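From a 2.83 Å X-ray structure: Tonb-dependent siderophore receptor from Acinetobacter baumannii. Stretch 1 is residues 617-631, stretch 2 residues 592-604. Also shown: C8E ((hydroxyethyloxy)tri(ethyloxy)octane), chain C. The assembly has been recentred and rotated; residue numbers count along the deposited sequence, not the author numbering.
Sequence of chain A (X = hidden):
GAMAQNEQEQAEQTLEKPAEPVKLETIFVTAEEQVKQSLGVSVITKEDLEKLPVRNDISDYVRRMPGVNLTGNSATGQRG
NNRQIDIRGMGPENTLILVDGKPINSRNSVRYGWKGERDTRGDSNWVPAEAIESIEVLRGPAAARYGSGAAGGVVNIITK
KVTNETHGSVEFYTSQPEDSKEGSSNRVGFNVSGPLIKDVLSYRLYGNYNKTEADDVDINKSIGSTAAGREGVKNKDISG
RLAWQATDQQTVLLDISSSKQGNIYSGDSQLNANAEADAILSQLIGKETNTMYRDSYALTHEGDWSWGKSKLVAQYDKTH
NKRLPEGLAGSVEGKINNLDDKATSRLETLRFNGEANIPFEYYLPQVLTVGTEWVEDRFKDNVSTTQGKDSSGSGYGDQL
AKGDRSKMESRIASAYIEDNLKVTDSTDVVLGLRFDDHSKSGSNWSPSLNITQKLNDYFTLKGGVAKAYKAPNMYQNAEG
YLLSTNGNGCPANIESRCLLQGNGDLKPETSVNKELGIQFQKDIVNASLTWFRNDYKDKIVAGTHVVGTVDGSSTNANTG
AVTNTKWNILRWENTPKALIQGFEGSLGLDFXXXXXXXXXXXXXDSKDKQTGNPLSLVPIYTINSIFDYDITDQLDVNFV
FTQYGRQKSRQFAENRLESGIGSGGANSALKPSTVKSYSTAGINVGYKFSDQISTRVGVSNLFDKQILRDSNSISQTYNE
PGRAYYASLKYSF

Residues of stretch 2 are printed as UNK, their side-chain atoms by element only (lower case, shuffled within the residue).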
ATOM      1  N   LEU A 617      -5.973  12.019  -1.892  1.00 56.53           N
ATOM      2  CA  LEU A 617      -6.527  12.860  -0.854  1.00 54.87           C
ATOM      3  C   LEU A 617      -5.725  12.714   0.436  1.00 54.21           C
ATOM      4  O   LEU A 617      -5.790  11.695   1.080  1.00 53.92           O
ATOM      5  CB  LEU A 617      -7.986  12.464  -0.609  1.00 55.18           C
ATOM      6  CG  LEU A 617      -9.102  13.107  -1.438  1.00 57.54           C
ATOM      7  CD1 LEU A 617      -8.606  13.556  -2.792  1.00 62.96           C
ATOM      8  CD2 LEU A 617     -10.275  12.143  -1.596  1.00 57.76           C
ATOM      9  N   VAL A 618      -4.979  13.747   0.804  1.00 57.97           N
ATOM     10  CA  VAL A 618      -4.152  13.733   2.016  1.00 56.97           C
ATOM     11  C   VAL A 618      -4.104  15.124   2.620  1.00 58.45           C
ATOM     12  O   VAL A 618      -4.166  16.121   1.897  1.00 51.33           O
ATOM     13  CB  VAL A 618      -2.697  13.340   1.745  1.00 55.68           C
ATOM     14  CG1 VAL A 618      -2.619  11.974   1.065  1.00 59.97           C
ATOM     15  CG2 VAL A 618      -1.999  14.409   0.919  1.00 52.04           C
ATOM     16  N   PRO A 619      -4.004  15.195   3.956  1.00 57.62           N
ATOM     17  CA  PRO A 619      -4.058  16.499   4.593  1.00 57.74           C
ATOM     18  C   PRO A 619      -2.894  17.363   4.098  1.00 54.10           C
ATOM     19  O   PRO A 619      -1.853  16.845   3.778  1.00 49.77           O
ATOM     20  CB  PRO A 619      -3.920  16.167   6.089  1.00 58.93           C
ATOM     21  CG  PRO A 619      -4.320  14.734   6.213  1.00 56.39           C
ATOM     22  CD  PRO A 619      -3.864  14.101   4.932  1.00 56.24           C
ATOM     23  N   ILE A 620      -3.100  18.666   4.024  1.00 55.68           N
ATOM     24  CA  ILE A 620      -2.079  19.567   3.563  1.00 57.81           C
ATOM     25  C   ILE A 620      -0.915  19.588   4.551  1.00 63.60           C
ATOM     26  O   ILE A 620       0.249  19.736   4.141  1.00 65.71           O
ATOM     27  CB  ILE A 620      -2.645  20.984   3.335  1.00 57.87           C
ATOM     28  CG1 ILE A 620      -1.580  21.884   2.728  1.00 57.88           C
ATOM     29  CG2 ILE A 620      -3.181  21.597   4.618  1.00 56.96           C
ATOM     30  CD1 ILE A 620      -2.141  23.213   2.295  1.00 57.86           C
ATOM     31  N   TYR A 621      -1.220  19.428   5.846  1.00 64.87           N
ATOM     32  CA  TYR A 621      -0.177  19.183   6.849  1.00 61.35           C
ATOM     33  C   TYR A 621      -0.611  18.086   7.827  1.00 62.59           C
ATOM     34  O   TYR A 621      -1.800  17.791   7.992  1.00 63.89           O
ATOM     35  CB  TYR A 621       0.208  20.462   7.578  1.00 60.63           C
ATOM     36  CG  TYR A 621      -0.760  20.924   8.642  1.00 62.92           C
ATOM     37  CD1 TYR A 621      -0.766  20.355   9.904  1.00 65.75           C
ATOM     38  CD2 TYR A 621      -1.640  21.970   8.402  1.00 65.59           C
ATOM     39  CE1 TYR A 621      -1.651  20.787  10.885  1.00 65.99           C
ATOM     40  CE2 TYR A 621      -2.521  22.410   9.373  1.00 67.03           C
ATOM     41  CZ  TYR A 621      -2.523  21.811  10.610  1.00 68.36           C
ATOM     42  OH  TYR A 621      -3.393  22.263  11.580  1.00 74.89           O
ATOM     43  N   THR A 622       0.370  17.455   8.449  1.00 61.85           N
ATOM     44  CA  THR A 622       0.108  16.432   9.436  1.00 61.11           C
ATOM     45  C   THR A 622       1.198  16.447  10.473  1.00 61.65           C
ATOM     46  O   THR A 622       2.360  16.239  10.119  1.00 60.92           O
ATOM     47  CB  THR A 622       0.162  15.044   8.810  1.00 59.66           C
ATOM     48  OG1 THR A 622      -0.753  14.972   7.715  1.00 59.68           O
ATOM     49  CG2 THR A 622      -0.189  14.013   9.840  1.00 58.31           C
ATOM     50  N   ILE A 623       0.827  16.687  11.734  1.00 60.18           N
ATOM     51  CA  ILE A 623       1.787  16.732  12.833  1.00 64.18           C
ATOM     52  C   ILE A 623       1.577  15.547  13.761  1.00 69.52           C
ATOM     53  O   ILE A 623       0.443  15.208  14.072  1.00 73.54           O
ATOM     54  CB  ILE A 623       1.613  18.005  13.658  1.00 67.02           C
ATOM     55  CG1 ILE A 623       1.952  19.214  12.812  1.00 66.45           C
ATOM     56  CG2 ILE A 623       2.502  17.997  14.893  1.00 68.81           C
ATOM     57  CD1 ILE A 623       1.535  20.495  13.467  1.00 67.86           C
ATOM     58  N   ASN A 624       2.668  14.914  14.197  1.00 73.68           N
ATOM     59  CA  ASN A 624       2.566  13.772  15.100  1.00 73.09           C
ATOM     60  C   ASN A 624       3.445  13.949  16.317  1.00 74.92           C
ATOM     61  O   ASN A 624       4.558  14.487  16.217  1.00 72.14           O
ATOM     62  CB  ASN A 624       2.970  12.485  14.396  1.00 73.93           C
ATOM     63  CG  ASN A 624       1.988  12.067  13.332  1.00 76.46           C
ATOM     64  OD1 ASN A 624       1.005  11.354  13.594  1.00 69.05           O
ATOM     65  ND2 ASN A 624       2.247  12.509  12.108  1.00 81.21           N
ATOM     66  N   SER A 625       2.936  13.506  17.466  1.00 74.81           N
ATOM     67  CA  SER A 625       3.709  13.507  18.697  1.00 76.13           C
ATOM     68  C   SER A 625       3.509  12.221  19.435  1.00 73.31           C
ATOM     69  O   SER A 625       2.378  11.831  19.702  1.00 76.10           O
ATOM     70  CB  SER A 625       3.277  14.642  19.618  1.00 77.26           C
ATOM     71  OG  SER A 625       3.814  14.480  20.935  1.00 83.23           O
ATOM     72  N   ILE A 626       4.608  11.568  19.772  1.00 72.77           N
ATOM     73  CA  ILE A 626       4.559  10.466  20.716  1.00 76.47           C
ATOM     74  C   ILE A 626       5.374  10.783  22.003  1.00 75.50           C
ATOM     75  O   ILE A 626       6.483  11.328  21.940  1.00 69.93           O
ATOM     76  CB  ILE A 626       5.011   9.134  20.062  1.00 74.95           C
ATOM     77  CG1 ILE A 626       4.324   8.923  18.699  1.00 78.38           C
ATOM     78  CG2 ILE A 626       4.662   7.975  20.979  1.00 76.37           C
ATOM     79  CD1 ILE A 626       5.125   9.346  17.470  1.00 79.87           C
ATOM     80  N   PHE A 627       4.804  10.431  23.157  1.00 76.37           N
ATOM     81  CA  PHE A 627       5.395  10.714  24.466  1.00 78.31           C
ATOM     82  C   PHE A 627       5.508   9.431  25.294  1.00 84.59           C
ATOM     83  O   PHE A 627       4.560   8.639  25.395  1.00 79.86           O
ATOM     84  CB  PHE A 627       4.551  11.753  25.200  1.00 75.08           C
ATOM     85  CG  PHE A 627       4.833  11.881  26.677  1.00 75.79           C
ATOM     86  CD1 PHE A 627       5.946  12.556  27.133  1.00 79.77           C
ATOM     87  CD2 PHE A 627       3.937  11.388  27.611  1.00 76.09           C
ATOM     88  CE1 PHE A 627       6.178  12.712  28.496  1.00 82.35           C
ATOM     89  CE2 PHE A 627       4.158  11.530  28.966  1.00 78.31           C
ATOM     90  CZ  PHE A 627       5.283  12.196  29.412  1.00 82.16           C
ATOM     91  N   ASP A 628       6.683   9.241  25.886  1.00 86.02           N
ATOM     92  CA  ASP A 628       6.926   8.095  26.719  1.00 85.76           C
ATOM     93  C   ASP A 628       7.549   8.495  28.041  1.00 86.98           C
ATOM     94  O   ASP A 628       8.444   9.339  28.097  1.00 84.73           O
ATOM     95  CB  ASP A 628       7.825   7.109  25.987  1.00 86.04           C
ATOM     96  CG  ASP A 628       7.041   6.035  25.296  1.00 86.48           C
ATOM     97  OD1 ASP A 628       6.337   5.247  25.984  1.00 88.32           O
ATOM     98  OD2 ASP A 628       7.116   5.982  24.057  1.00 92.36           O
ATOM     99  N   TYR A 629       7.060   7.859  29.101  1.00 88.60           N
ATOM    100  CA  TYR A 629       7.514   8.112  30.465  1.00 89.81           C
ATOM    101  C   TYR A 629       7.521   6.772  31.212  1.00 90.06           C
ATOM    102  O   TYR A 629       6.466   6.155  31.431  1.00 91.23           O
ATOM    103  CB  TYR A 629       6.587   9.153  31.124  1.00 88.10           C
ATOM    104  CG  TYR A 629       6.906   9.554  32.547  1.00 89.50           C
ATOM    105  CD1 TYR A 629       8.151   9.299  33.117  1.00 91.09           C
ATOM    106  CD2 TYR A 629       5.963  10.240  33.309  1.00 90.49           C
ATOM    107  CE1 TYR A 629       8.432   9.703  34.412  1.00 93.69           C
ATOM    108  CE2 TYR A 629       6.232  10.648  34.603  1.00 92.16           C
ATOM    109  CZ  TYR A 629       7.468  10.384  35.150  1.00 94.39           C
ATOM    110  OH  TYR A 629       7.731  10.783  36.442  1.00 95.70           O
ATOM    111  N   ASP A 630       8.720   6.304  31.547  1.00 89.17           N
ATOM    112  CA  ASP A 630       8.871   5.103  32.368  1.00 91.72           C
ATOM    113  C   ASP A 630       8.858   5.524  33.838  1.00 95.71           C
ATOM    114  O   ASP A 630       9.841   6.081  34.347  1.00100.71           O
ATOM    115  CB  ASP A 630      10.172   4.345  32.027  1.00 90.37           C
ATOM    116  CG  ASP A 630      10.246   3.882  30.548  1.00 85.17           C
ATOM    117  OD1 ASP A 630       9.285   3.313  29.989  1.00 78.60           O
ATOM    118  OD2 ASP A 630      11.302   4.086  29.940  1.00 84.91           O
ATOM    119  N   ILE A 631       7.738   5.278  34.512  1.00 95.52           N
ATOM    120  CA  ILE A 631       7.561   5.748  35.885  1.00 98.82           C
ATOM    121  C   ILE A 631       8.342   4.886  36.874  1.00 99.65           C
ATOM    122  O   ILE A 631       8.984   5.405  37.784  1.00100.78           O
ATOM    123  CB  ILE A 631       6.075   5.775  36.272  1.00 98.92           C
ATOM    124  CG1 ILE A 631       5.325   6.769  35.381  1.00 98.61           C
ATOM    125  CG2 ILE A 631       5.926   6.136  37.740  1.00100.62           C
ATOM    126  CD1 ILE A 631       3.825   6.773  35.589  1.00 99.87           C
ATOM    127  N   UNK A 592      16.282  10.393  29.025  1.00 91.64           N
ATOM    128  CA  UNK A 592      16.358   9.105  29.716  1.00 93.26           C
ATOM    129  C   UNK A 592      14.980   8.490  29.917  1.00 95.16           C
ATOM    130  O   UNK A 592      14.427   7.890  28.979  1.00 95.10           O
ATOM    131  N   UNK A 593      14.426   8.648  31.129  1.00 97.10           N
ATOM    132  CA  UNK A 593      13.117   8.068  31.491  1.00 96.36           C
ATOM    133  C   UNK A 593      11.973   8.736  30.749  1.00 92.69           C
ATOM    134  O   UNK A 593      11.006   8.076  30.407  1.00 97.32           O
ATOM    135  o   UNK A 593      13.770   7.503  35.092  1.00102.50           O
ATOM    136  c   UNK A 593      13.732   7.272  33.866  1.00100.86           C
ATOM    137  c   UNK A 593      12.839   8.183  33.001  1.00 99.90           C
ATOM    138  o   UNK A 593      14.371   6.329  33.351  1.00 94.74           O
ATOM    139  N   UNK A 594      12.089  10.042  30.515  1.00 92.25           N
ATOM    140  CA  UNK A 594      11.100  10.807  29.741  1.00 92.06           C
ATOM    141  C   UNK A 594      11.574  11.010  28.294  1.00 87.80           C
ATOM    142  O   UNK A 594      12.704  11.453  28.075  1.00 87.67           O
ATOM    143  c   UNK A 594      10.383  12.255  31.768  1.00 96.79           C
ATOM    144  c   UNK A 594       9.970  13.025  29.389  1.00 93.69           C
ATOM    145  c   UNK A 594       8.901  11.992  31.923  1.00 95.94           C
ATOM    146  c   UNK A 594      10.897  12.246  30.308  1.00 95.69           C
ATOM    147  N   UNK A 595      10.704  10.757  27.315  1.00 81.52           N
ATOM    148  CA  UNK A 595      11.072  10.918  25.902  1.00 78.63           C
ATOM    149  C   UNK A 595       9.928  11.368  25.003  1.00 77.25           C
ATOM    150  O   UNK A 595       8.756  11.066  25.261  1.00 72.35           O
ATOM    151  n   UNK A 595      10.414   5.426  26.557  1.00 85.21           N
ATOM    152  c   UNK A 595      11.447   6.260  26.648  1.00 82.39           C
ATOM    153  c   UNK A 595      11.581   9.617  25.337  1.00 78.19           C
ATOM    154  n   UNK A 595      11.947   6.552  27.849  1.00 83.59           N
ATOM    155  c   UNK A 595      13.132   7.682  25.499  1.00 81.44           C
ATOM    156  c   UNK A 595      12.818   9.079  26.017  1.00 82.51           C
ATOM    157  n   UNK A 595      11.972   6.785  25.537  1.00 79.48           N
ATOM    158  N   UNK A 596      10.303  12.072  23.933  1.00 78.91           N
ATOM    159  CA  UNK A 596       9.361  12.658  22.981  1.00 78.60           C
ATOM    160  C   UNK A 596       9.817  12.409  21.536  1.00 76.70           C
ATOM    161  O   UNK A 596      10.926  12.775  21.144  1.00 76.79           O
ATOM    162  c   UNK A 596       8.309  14.621  24.369  1.00 82.90           C
ATOM    163  c   UNK A 596       7.543  15.446  26.381  1.00 84.05           C
ATOM    164  c   UNK A 596       8.719  15.185  25.635  1.00 83.12           C
ATOM    165  c   UNK A 596       7.579  15.995  27.673  1.00 82.94           C
ATOM    166  c   UNK A 596       9.997  16.046  27.502  1.00 83.80           C
ATOM    167  c   UNK A 596       9.963  15.495  26.207  1.00 83.12           C
ATOM    168  c   UNK A 596       8.810  16.287  28.212  1.00 83.95           C
ATOM    169  n   UNK A 596       6.471  15.071  25.606  1.00 85.35           N
ATOM    170  c   UNK A 596       9.230  14.185  23.209  1.00 81.93           C
ATOM    171  c   UNK A 596       6.933  14.581  24.399  1.00 81.29           C
ATOM    172  N   UNK A 597       8.944  11.818  20.731  1.00 73.53           N
ATOM    173  CA  UNK A 597       9.209  11.694  19.302  1.00 69.97           C
ATOM    174  C   UNK A 597       8.101  12.435  18.553  1.00 69.12           C
ATOM    175  O   UNK A 597       6.933  12.062  18.644  1.00 67.89           O
ATOM    176  c   UNK A 597       9.718  10.089  17.378  1.00 63.99           C
ATOM    177  c   UNK A 597       9.266  10.212  18.843  1.00 68.38           C
ATOM    178  o   UNK A 597      10.176   9.476  19.664  1.00 70.13           O
ATOM    179  N   UNK A 598       8.479  13.503  17.845  1.00 71.91           N
ATOM    180  CA  UNK A 598       7.546  14.311  17.045  1.00 71.48           C
ATOM    181  C   UNK A 598       7.996  14.465  15.589  1.00 71.62           C
ATOM    182  O   UNK A 598       9.190  14.492  15.270  1.00 67.06           O
ATOM    183  n   UNK A 598       6.531  16.968  19.528  1.00 72.42           N
ATOM    184  c   UNK A 598       7.390  15.726  17.618  1.00 74.08           C
ATOM    185  c   UNK A 598       6.680  15.758  18.963  1.00 75.89           C
ATOM    186  o   UNK A 598       6.274  14.717  19.492  1.00 78.33           O
ATOM    187  N   UNK A 599       7.016  14.582  14.704  1.00 73.35           N
ATOM    188  CA  UNK A 599       7.273  14.990  13.333  1.00 70.72           C
ATOM    189  C   UNK A 599       6.145  15.859  12.774  1.00 71.52           C
ATOM    190  O   UNK A 599       5.034  15.961  13.331  1.00 67.53           O
ATOM    191  n   UNK A 599       6.106  11.796  12.828  1.00 74.39           N
ATOM    192  o   UNK A 599       5.233  13.463  11.579  1.00 73.80           O
ATOM    193  c   UNK A 599       7.450  13.770  12.445  1.00 69.43           C
ATOM    194  c   UNK A 599       6.165  12.996  12.251  1.00 70.57           C
ATOM    195  N   UNK A 600       6.445  16.459  11.640  1.00 68.15           N
ATOM    196  CA  UNK A 600       5.450  17.156  10.879  1.00 66.52           C
ATOM    197  C   UNK A 600       5.797  16.915   9.426  1.00 72.09           C
ATOM    198  O   UNK A 600       6.906  16.457   9.095  1.00 67.34           O
ATOM    199  c   UNK A 600       6.433  19.439  10.363  1.00 66.11           C
ATOM    200  c   UNK A 600       5.458  18.639  11.192  1.00 68.29           C
ATOM    201  c   UNK A 600       7.697  19.710  10.840  1.00 72.36           C
ATOM    202  c   UNK A 600       8.209  20.914   8.837  1.00 69.85           C
ATOM    203  c   UNK A 600       8.588  20.450  10.086  1.00 74.85           C
ATOM    204  c   UNK A 600       6.953  20.635   8.351  1.00 61.55           C
ATOM    205  c   UNK A 600       6.074  19.922   9.117  1.00 61.83           C
ATOM    206  N   UNK A 601       4.828  17.202   8.566  1.00 73.01           N
ATOM    207  CA  UNK A 601       4.967  17.004   7.140  1.00 70.56           C
ATOM    208  C   UNK A 601       4.083  18.075   6.557  1.00 66.39           C
ATOM    209  O   UNK A 601       2.941  18.221   6.994  1.00 79.31           O
ATOM    210  o   UNK A 601       5.268  14.576   7.377  1.00 67.12           O
ATOM    211  c   UNK A 601       4.472  15.589   6.725  1.00 71.34           C
ATOM    212  c   UNK A 601       4.540  15.412   5.209  1.00 68.71           C
ATOM    213  N   UNK A 602       4.592  18.843   5.600  1.00 60.79           N
ATOM    214  CA  UNK A 602       3.775  19.882   4.965  1.00 59.97           C
ATOM    215  C   UNK A 602       3.804  19.650   3.488  1.00 57.83           C
ATOM    216  O   UNK A 602       4.860  19.389   2.918  1.00 61.45           O
ATOM    217  c   UNK A 602       2.068  24.380   3.273  1.00 76.50           C
ATOM    218  c   UNK A 602       4.012  22.999   3.401  1.00 71.91           C
ATOM    219  c   UNK A 602       4.307  21.268   5.240  1.00 64.65           C
ATOM    220  c   UNK A 602       2.284  22.764   5.026  1.00 75.80           C
ATOM    221  o   UNK A 602       1.330  25.368   2.659  1.00 82.66           O
ATOM    222  c   UNK A 602       3.289  24.001   2.766  1.00 70.45           C
ATOM    223  c   UNK A 602       3.520  22.359   4.539  1.00 71.05           C
ATOM    224  c   UNK A 602       1.559  23.765   4.404  1.00 76.17           C
ATOM    225  N   UNK A 603       2.643  19.749   2.865  1.00 56.45           N
ATOM    226  CA  UNK A 603       2.446  19.272   1.510  1.00 56.59           C
ATOM    227  C   UNK A 603       2.137  20.478   0.644  1.00 57.39           C
ATOM    228  O   UNK A 603       1.022  21.018   0.679  1.00 59.75           O
ATOM    229  s   UNK A 603       2.638  16.059   0.366  1.00 62.18           S
ATOM    230  c   UNK A 603       1.293  18.263   1.513  1.00 58.25           C
ATOM    231  c   UNK A 603       2.287  15.060   1.811  1.00 72.00           C
ATOM    232  c   UNK A 603       1.289  17.254   0.377  1.00 61.33           C
ATOM    233  N   UNK A 604       3.156  20.932  -0.087  1.00 58.18           N
ATOM    234  CA  UNK A 604       3.097  22.172  -0.861  1.00 53.89           C
ATOM    235  C   UNK A 604       2.418  21.922  -2.175  1.00 49.26           C
ATOM    236  O   UNK A 604       1.807  22.813  -2.707  1.00 52.83           O
ATOM    237  s   UNK A 604       6.673  24.394  -0.689  1.00 67.45           S
ATOM    238  c   UNK A 604       5.097  23.634  -0.168  1.00 61.65           C
ATOM    239  c   UNK A 604       4.499  22.697  -1.188  1.00 55.29           C
ATOM    240  c   UNK A 604       7.719  22.951  -0.865  1.00 62.90           C
TER
HETATM  241  C1  C8E C1731      11.237  20.015  13.827  1.00 48.74           C
HETATM  242  C2  C8E C1731       9.862  19.364  13.604  1.00 55.75           C
HETATM  243  C3  C8E C1731       9.185  18.786  14.868  1.00 47.26           C
HETATM  244  C4  C8E C1731       7.651  18.960  14.907  1.00 52.14           C
HETATM  245  C5  C8E C1731       7.079  18.924  16.343  1.00 49.64           C
HETATM  246  C6  C8E C1731       7.420  20.176  17.167  1.00 48.64           C
HETATM  247  C7  C8E C1731       6.598  20.309  18.453  1.00 53.79           C
HETATM  248  C8  C8E C1731       7.456  20.454  19.734  1.00 55.76           C
HETATM  249  O9  C8E C1731       6.729  19.864  20.846  1.00 56.72           O
HETATM  250  C10 C8E C1731       7.604  19.307  21.854  1.00 49.87           C
HETATM  251  C11 C8E C1731       6.813  18.765  23.062  1.00 43.43           C
HETATM  252  O12 C8E C1731       5.691  17.956  22.664  1.00 40.85           O
HETATM  253  C13 C8E C1731       4.678  17.824  23.707  1.00 46.30           C
HETATM  254  C14 C8E C1731       3.690  16.685  23.370  1.00 56.00           C
HETATM  255  O15 C8E C1731       2.503  16.709  24.184  1.00 61.80           O
HETATM  256  C16 C8E C1731       1.387  17.475  23.644  1.00 67.15           C
HETATM  257  C17 C8E C1731       0.754  18.471  24.669  1.00 58.70           C
HETATM  258  O18 C8E C1731      -0.475  19.010  24.140  1.00 55.75           O
HETATM  259  C19 C8E C1731      -1.560  18.031  24.140  1.00 66.10           C
HETATM  260  C20 C8E C1731      -2.779  18.375  23.244  1.00 71.42           C
HETATM  261  O21 C8E C1731      -4.054  17.814  23.702  1.00 58.79           O

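Position 592 has no side-chain atoms, and its phi of 68° favours glycine: Gly592. Position 593 carries two carbons, the second bearing two oxygens, a carboxylate; its backbone O accepts a hydrogen bond from Asp630 N (3.1 Å). Two terminal oxygens could not belong to an amide, so this is Asp593.

At position 594 four carbons fork at the first, one arm two carbons long. The tip of that arm lies over the face of the Tyr629 ring, a CH-pi contact. This is Ile594, with CD1 3.0 Å from Tyr629 CD1. Position 595 has three carbons, a nitrogen, then a carbon with two more nitrogens, a guanidinium, and one terminal nitrogen reaches the Asp630 carboxylate. This is Arg595, whose NH1 forms a salt bridge with Asp630 OD2 (3.3 Å) and also bonds Gly592 O (3.0 Å).

Position 596 shows one carbon leading to fused five- and six-membered rings with eight carbons and one nitrogen, one face of them against the Phe627 ring. Only tryptophan has such rings. Trp596 CE2 lies 3.4 Å from Phe627 CD1, the two rings packing obliquely with planes at 35°, while the detergent C8E covers the opposite face of the indole.

Position 597, one carbon bearing an oxygen and a carbon, faces the same side as Ile626 and is Thr597. Positions 598 and 599 each have two carbons, the second with one oxygen and one nitrogen, an amide. At the first, the oxygen receives a weak hydrogen bond from Ser625 OG; this is Asn598, with OD1 2.9 Å from Ser625 OG and ND2 bonding weakly to C8E O12 (3.4 Å). At the second, the oxygen accepts from Asn624 ND2 (3.2 Å to Asn599 OD1, as the residue is named), so two amides pair on the other face.

Position 600 is a carbon and a six-carbon ring, without oxygen, its CB 3.9 Å from Ile623 CG1: Phe600. Position 601 repeats the carbon with one oxygen and one carbon, beside Thr622, and is Thr601. At 602 a six-carbon ring bearing an oxygen brings its edge to Tyr621 CB: Tyr602, with CD1 4.0 Å from Tyr621 CB. Positions 603 and 604 are unbranched, two carbons, sulfur, carbon. The first approaches Val618 through its second carbon and is Met603, CG 4.4 Å from Val618 CG2; the second, Met604, points away and touches nothing here.

The contact is an antiparallel pairing, the strand axes at 177°. Paired backbone bonds, such as Asn624 N to Asn599 O (2.7 Å) and Asn599 N to Asn624 O (2.9 Å), set the register. Side chains alternate between faces: Ile594, Trp596, Phe627 and Tyr629 cluster on one, while Arg595, Asn599 and Asn624 add polar links on the other.

Stretch 2 592-604: GDIRWTNNFTYMM
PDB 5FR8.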